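Local coordinates for beta 1-3 glucanase (Clostridium beijerinckii NCIMB 8052, PDB 5H4E), which probably hydrolyses the beta-1,3-glucosidic linkages of glucans, as a glycoside hydrolase of family GH64, at residues Phe244-Arg248 and Gly249-Gly253; Lys297-Lys300 and Ala301-Ala305. All coordinates share one frame; numbering follows the deposited sequence.

Contact 1: Phe244-Arg248 and Gly249-Gly253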
ATOM      1  N   PHE A 244      -9.291  23.214  -8.361  1.00 29.34           N
ATOM      2  CA  PHE A 244      -9.688  21.884  -8.778  1.00 28.48           C
ATOM      3  C   PHE A 244     -11.021  21.476  -8.162  1.00 32.33           C
ATOM      4  O   PHE A 244     -11.460  22.022  -7.144  1.00 30.15           O
ATOM      5  CB  PHE A 244      -8.594  20.863  -8.436  1.00 29.09           C
ATOM      6  CG  PHE A 244      -8.494  20.527  -6.969  1.00 27.36           C
ATOM      7  CD1 PHE A 244      -7.678  21.271  -6.126  1.00 27.12           C
ATOM      8  CD2 PHE A 244      -9.186  19.443  -6.443  1.00 28.30           C
ATOM      9  CE1 PHE A 244      -7.574  20.946  -4.776  1.00 28.76           C
ATOM     10  CE2 PHE A 244      -9.084  19.116  -5.097  1.00 27.44           C
ATOM     11  CZ  PHE A 244      -8.284  19.872  -4.266  1.00 26.86           C
ATOM     12  N   THR A 245     -11.664  20.514  -8.807  1.00 28.82           N
ATOM     13  CA  THR A 245     -12.930  19.994  -8.340  1.00 30.28           C
ATOM     14  C   THR A 245     -12.843  18.484  -8.200  1.00 35.17           C
ATOM     15  O   THR A 245     -12.336  17.806  -9.090  1.00 32.46           O
ATOM     16  CB  THR A 245     -14.067  20.360  -9.300  1.00 32.25           C
ATOM     17  OG1 THR A 245     -14.095  21.781  -9.479  1.00 35.72           O
ATOM     18  CG2 THR A 245     -15.409  19.895  -8.753  1.00 35.50           C
ATOM     19  N   CYS A 246     -13.305  17.971  -7.065  1.00 33.06           N
ATOM     20  CA  CYS A 246     -13.525  16.541  -6.893  1.00 36.96           C
ATOM     21  C   CYS A 246     -14.938  16.346  -6.361  1.00 39.35           C
ATOM     22  O   CYS A 246     -15.756  17.264  -6.430  1.00 39.75           O
ATOM     23  CB  CYS A 246     -12.482  15.920  -5.954  1.00 34.63           C
ATOM     24  SG  CYS A 246     -12.312  16.681  -4.308  1.00 43.52           S
ATOM     25  N   ASP A 247     -15.235  15.163  -5.833  1.00 39.47           N
ATOM     26  CA  ASP A 247     -16.572  14.891  -5.309  1.00 43.76           C
ATOM     27  C   ASP A 247     -16.943  15.812  -4.142  1.00 42.10           C
ATOM     28  O   ASP A 247     -18.094  16.235  -4.027  1.00 45.34           O
ATOM     29  CB  ASP A 247     -16.691  13.424  -4.876  1.00 44.84           C
ATOM     30  CG  ASP A 247     -16.938  12.489  -6.046  1.00 50.59           C
ATOM     31  OD1 ASP A 247     -16.769  12.924  -7.205  1.00 55.21           O
ATOM     32  OD2 ASP A 247     -17.297  11.313  -5.809  1.00 54.71           O
ATOM     33  N   ARG A 248     -15.963  16.130  -3.296  1.00 37.38           N
ATOM     34  CA  ARG A 248     -16.192  16.922  -2.086  1.00 37.74           C
ATOM     35  C   ARG A 248     -16.539  18.383  -2.367  1.00 42.40           C
ATOM     36  O   ARG A 248     -17.122  19.067  -1.515  1.00 38.52           O
ATOM     37  CB  ARG A 248     -14.965  16.877  -1.180  1.00 36.33           C
ATOM     38  CG  ARG A 248     -14.564  15.496  -0.754  1.00 38.16           C
ATOM     39  CD  ARG A 248     -13.457  15.568   0.276  1.00 42.79           C
ATOM     40  NE  ARG A 248     -13.775  16.465   1.386  1.00 36.13           N
ATOM     41  CZ  ARG A 248     -14.384  16.085   2.504  1.00 37.90           C
ATOM     42  NH1 ARG A 248     -14.740  14.817   2.669  1.00 40.73           N
ATOM     43  NH2 ARG A 248     -14.630  16.970   3.461  1.00 35.32           N
ATOM     44  N   GLY A 249     -16.162  18.862  -3.550  1.00 39.86           N
ATOM     45  CA  GLY A 249     -16.458  20.227  -3.949  1.00 36.54           C
ATOM     46  C   GLY A 249     -15.310  20.835  -4.724  1.00 37.66           C
ATOM     47  O   GLY A 249     -14.398  20.122  -5.153  1.00 33.14           O
ATOM     48  N   THR A 250     -15.350  22.153  -4.905  1.00 33.34           N
ATOM     49  CA  THR A 250     -14.278  22.847  -5.609  1.00 30.92           C
ATOM     50  C   THR A 250     -13.393  23.623  -4.639  1.00 32.44           C
ATOM     51  O   THR A 250     -13.870  24.464  -3.856  1.00 30.73           O
ATOM     52  CB  THR A 250     -14.827  23.808  -6.680  1.00 33.07           C
ATOM     53  OG1 THR A 250     -15.641  23.076  -7.602  1.00 30.20           O
ATOM     54  CG2 THR A 250     -13.675  24.469  -7.449  1.00 28.30           C
ATOM     55  N   TYR A 251     -12.100  23.329  -4.699  1.00 27.88           N
ATOM     56  CA  TYR A 251     -11.117  23.968  -3.843  1.00 27.83           C
ATOM     57  C   TYR A 251     -10.218  24.890  -4.656  1.00 28.26           C
ATOM     58  O   TYR A 251      -9.869  24.571  -5.785  1.00 30.71           O
ATOM     59  CB  TYR A 251     -10.265  22.919  -3.134  1.00 28.43           C
ATOM     60  CG  TYR A 251     -11.039  21.974  -2.247  1.00 31.26           C
ATOM     61  CD1 TYR A 251     -11.235  22.259  -0.900  1.00 31.70           C
ATOM     62  CD2 TYR A 251     -11.563  20.782  -2.752  1.00 31.96           C
ATOM     63  CE1 TYR A 251     -11.938  21.392  -0.074  1.00 28.83           C
ATOM     64  CE2 TYR A 251     -12.276  19.907  -1.936  1.00 32.76           C
ATOM     65  CZ  TYR A 251     -12.454  20.216  -0.600  1.00 35.76           C
ATOM     66  OH  TYR A 251     -13.146  19.349   0.216  1.00 33.16           O
ATOM     67  N   SER A 252      -9.833  26.024  -4.083  1.00 24.61           N
ATOM     68  CA  SER A 252      -8.911  26.915  -4.762  1.00 22.90           C
ATOM     69  C   SER A 252      -7.806  27.342  -3.811  1.00 24.15           C
ATOM     70  O   SER A 252      -8.071  27.738  -2.685  1.00 27.49           O
ATOM     71  CB  SER A 252      -9.658  28.134  -5.318  1.00 28.97           C
ATOM     72  OG  SER A 252      -8.845  28.852  -6.231  1.00 25.98           O
ATOM     73  N   GLY A 253      -6.560  27.270  -4.254  1.00 23.44           N
ATOM     74  CA  GLY A 253      -5.457  27.521  -3.352  1.00 23.58           C
ATOM     75  C   GLY A 253      -4.392  28.434  -3.908  1.00 24.53           C
ATOM     76  O   GLY A 253      -4.307  28.641  -5.122  1.00 23.12           O
TER

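Contact 2: Lys297-Lys300 and Ala301-Ala305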
ATOM      1  N   LYS A 297      -7.403  17.057   4.580  1.00 25.28           N
ATOM      2  CA  LYS A 297      -6.960  15.705   4.253  1.00 22.51           C
ATOM      3  C   LYS A 297      -7.130  15.419   2.756  1.00 23.24           C
ATOM      4  O   LYS A 297      -6.192  14.980   2.084  1.00 23.16           O
ATOM      5  CB  LYS A 297      -7.727  14.678   5.099  1.00 21.81           C
ATOM      6  CG  LYS A 297      -7.194  14.539   6.533  1.00 27.35           C
ATOM      7  CD  LYS A 297      -7.996  13.517   7.344  1.00 33.28           C
ATOM      8  CE  LYS A 297      -7.237  13.021   8.586  1.00 39.95           C
ATOM      9  NZ  LYS A 297      -7.088  14.030   9.694  1.00 37.68           N
ATOM     10  N   ALA A 298      -8.314  15.705   2.232  1.00 21.17           N
ATOM     11  CA  ALA A 298      -8.594  15.497   0.812  1.00 26.23           C
ATOM     12  C   ALA A 298      -7.733  16.374  -0.092  1.00 23.05           C
ATOM     13  O   ALA A 298      -7.287  15.928  -1.153  1.00 20.49           O
ATOM     14  CB  ALA A 298     -10.043  15.748   0.531  1.00 25.46           C
ATOM     15  N   ILE A 299      -7.525  17.623   0.316  1.00 23.86           N
ATOM     16  CA  ILE A 299      -6.636  18.530  -0.414  1.00 24.73           C
ATOM     17  C   ILE A 299      -5.202  18.009  -0.427  1.00 21.50           C
ATOM     18  O   ILE A 299      -4.545  18.000  -1.472  1.00 19.44           O
ATOM     19  CB  ILE A 299      -6.635  19.943   0.193  1.00 25.10           C
ATOM     20  CG1 ILE A 299      -7.929  20.677  -0.156  1.00 24.62           C
ATOM     21  CG2 ILE A 299      -5.399  20.730  -0.273  1.00 22.05           C
ATOM     22  CD1 ILE A 299      -8.199  21.869   0.735  1.00 26.69           C
ATOM     23  N   LYS A 300      -4.714  17.566   0.733  1.00 20.70           N
ATOM     24  CA  LYS A 300      -3.358  17.014   0.823  1.00 20.44           C
ATOM     25  C   LYS A 300      -3.196  15.775  -0.067  1.00 20.04           C
ATOM     26  O   LYS A 300      -2.147  15.578  -0.684  1.00 18.79           O
ATOM     27  CB  LYS A 300      -3.016  16.678   2.283  1.00 23.76           C
ATOM     28  CG  LYS A 300      -2.812  17.921   3.146  1.00 24.13           C
ATOM     29  CD  LYS A 300      -2.637  17.594   4.626  1.00 24.78           C
ATOM     30  CE  LYS A 300      -2.705  18.873   5.446  1.00 26.70           C
ATOM     31  NZ  LYS A 300      -2.270  18.670   6.864  1.00 26.18           N
ATOM     32  N   ALA A 301      -4.246  14.960  -0.146  1.00 21.72           N
ATOM     33  CA  ALA A 301      -4.217  13.755  -0.976  1.00 21.04           C
ATOM     34  C   ALA A 301      -4.077  14.128  -2.455  1.00 20.57           C
ATOM     35  O   ALA A 301      -3.279  13.545  -3.198  1.00 17.05           O
ATOM     36  CB  ALA A 301      -5.475  12.924  -0.749  1.00 22.07           C
ATOM     37  N   GLN A 302      -4.865  15.106  -2.875  1.00 19.83           N
ATOM     38  CA  GLN A 302      -4.838  15.535  -4.265  1.00 21.13           C
ATOM     39  C   GLN A 302      -3.496  16.156  -4.623  1.00 19.65           C
ATOM     40  O   GLN A 302      -2.950  15.885  -5.690  1.00 19.35           O
ATOM     41  CB  GLN A 302      -5.961  16.519  -4.524  1.00 20.02           C
ATOM     42  CG  GLN A 302      -7.320  15.897  -4.407  1.00 21.04           C
ATOM     43  CD  GLN A 302      -7.802  15.340  -5.727  1.00 27.60           C
ATOM     44  OE1 GLN A 302      -7.121  15.471  -6.750  1.00 28.77           O
ATOM     45  NE2 GLN A 302      -8.994  14.743  -5.724  1.00 26.68           N
ATOM     46  N   VAL A 303      -2.967  16.988  -3.734  1.00 19.44           N
ATOM     47  CA  VAL A 303      -1.711  17.683  -4.010  1.00 21.05           C
ATOM     48  C   VAL A 303      -0.552  16.683  -4.038  1.00 18.50           C
ATOM     49  O   VAL A 303       0.286  16.697  -4.942  1.00 17.56           O
ATOM     50  CB  VAL A 303      -1.462  18.805  -2.970  1.00 23.31           C
ATOM     51  CG1 VAL A 303      -0.051  19.341  -3.072  1.00 18.67           C
ATOM     52  CG2 VAL A 303      -2.498  19.943  -3.170  1.00 21.50           C
ATOM     53  N   CYS A 304      -0.521  15.774  -3.075  1.00 17.47           N
ATOM     54  CA  CYS A 304       0.521  14.755  -3.083  1.00 17.76           C
ATOM     55  C   CYS A 304       0.486  13.919  -4.372  1.00 16.43           C
ATOM     56  O   CYS A 304       1.513  13.711  -5.027  1.00 15.08           O
ATOM     57  CB  CYS A 304       0.378  13.843  -1.862  1.00 20.46           C
ATOM     58  SG  CYS A 304       1.663  12.591  -1.743  1.00 21.91           S
ATOM     59  N   ALA A 305      -0.700  13.442  -4.728  1.00 17.08           N
ATOM     60  CA  ALA A 305      -0.859  12.638  -5.936  1.00 16.81           C
ATOM     61  C   ALA A 305      -0.446  13.441  -7.164  1.00 16.16           C
ATOM     62  O   ALA A 305       0.174  12.901  -8.078  1.00 14.47           O
ATOM     63  CB  ALA A 305      -2.296  12.148  -6.076  1.00 16.99           C
TER

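Contact 1: Phe244-Arg248 and Gly249-Gly253
The phenolic oxygen of Y251 is held by two groups. R248 NE donates to Y251 OH over 3.2 Å (156° at the hydrogen), with the oxygen at the edge of the guanidinium and in its plane. Y251 OH is also hydrogen-bonded to OD1 of D295, the same carboxylate oxygen that forms a salt bridge with R248 NH2, closing a small polar cluster. The arginine chain is folded at chi3 (51°), which brings NE round to the phenolic oxygen, edge on; R248 CB already lies 3.4 Å from Y251 OH, at the ring edge, and the guanidinium ends nearly coplanar with the ring. These residues belong to a tight beta hairpin, strands 242-246 and 249-256, whose reversal is made by D247 and R248. Here C246 N donates to G249 O (3.1 Å), while the return bond is weak. At the phi of 142° found for G249 a beta carbon would collide with R248 O, and glycine has none. Further from the turn, F244 and Y251 form a hydrogen-bonded antiparallel pair, with Y251 N 2.8 Å from F244 O and F244 N 3.0 Å from Y251 O. Their rings share the C246 side of the hairpin but are offset so far that they scarcely overlap. F244 CE1 instead meets Y251 CB at 3.7 Å, an off-centre CH-pi contact. C246 SG flanks the tyrosine at its edge, 4.0 Å from Y251 CE2. On the other side T245 and T250 are a non-hydrogen-bonded pair, T245 OG1 bonded to T250 OG1 at 2.8 Å, the direction left open.

Contact 2: Lys297-Lys300 and Ala301-Ala305
Q302 leans on the preceding turn of its helix through the carbonyl oxygens of A298 and I299. Its CB sits 3.7 Å from A298 O and equally 3.7 Å from I299 O. The next atom comes closer: with CG beside the backbone N (chi1 -66°), Q302 CG reaches 3.3 Å from A298 O. That oxygen is meanwhile the acceptor for Q302 N at 3.1 Å, so backbone and side chain of one residue both crowd onto it. Q302 CG also touches the ring of F244; beyond the bend (chi2 -90°) the amide leaves the helix, NE2 coming against C246 CB, and the side chain also packs on V354 and F355 of a loop.

Along another line of the helix, I299 and V303 run alongside each other, their CG2 methyls 4.2 Å apart in loose van der Waals contact. V303 CG1 is anti to the backbone N (chi1 169°), which puts V303 CG2 on the side of the preceding turn, 3.3 Å from I299 O. The same carbonyl accepts V303 N. Both side chains go on to strand 271-273, I299 against L271 and V303 against I273. K300 also touches I273 before its extended chain delivers NZ to the carbonyls of D290 and G291, while K297 NZ bonds to that of G292; the two ammonium groups thus bind the backbone of the loop leading into the helix. On a further side A301 CB rests 3.5 Å from A298 O and touches Y351. Bonds from A301 N to K297 O and from C304 N to K300 O complete the i to i+4 ladder of a regular alpha-helix, here one packed against one face of the four-stranded antiparallel sheet, touching its outermost strands 242-246 and 271-273.

Contact 1 comes first along the chain, in the hairpin of strands 242-246 and 249-256; contact 2 follows within helix 294-309, and their centres lie 11 Å apart. The hairpin forms one side of a four-stranded antiparallel sheet that ends at strand 271-273, and the helix covers the face carrying F244, C246 and Y251. The two contacts touch directly: R248 CD is 3.4 Å from A298 CB, Y251 CD1 is 3.5 Å from I299 CD1, and F244 CE2 is 3.7 Å from Q302 CG. D295, in the first turn of that helix, adds a polar link to the packing, so sheet and helix form one packed unit of the glucanase domain.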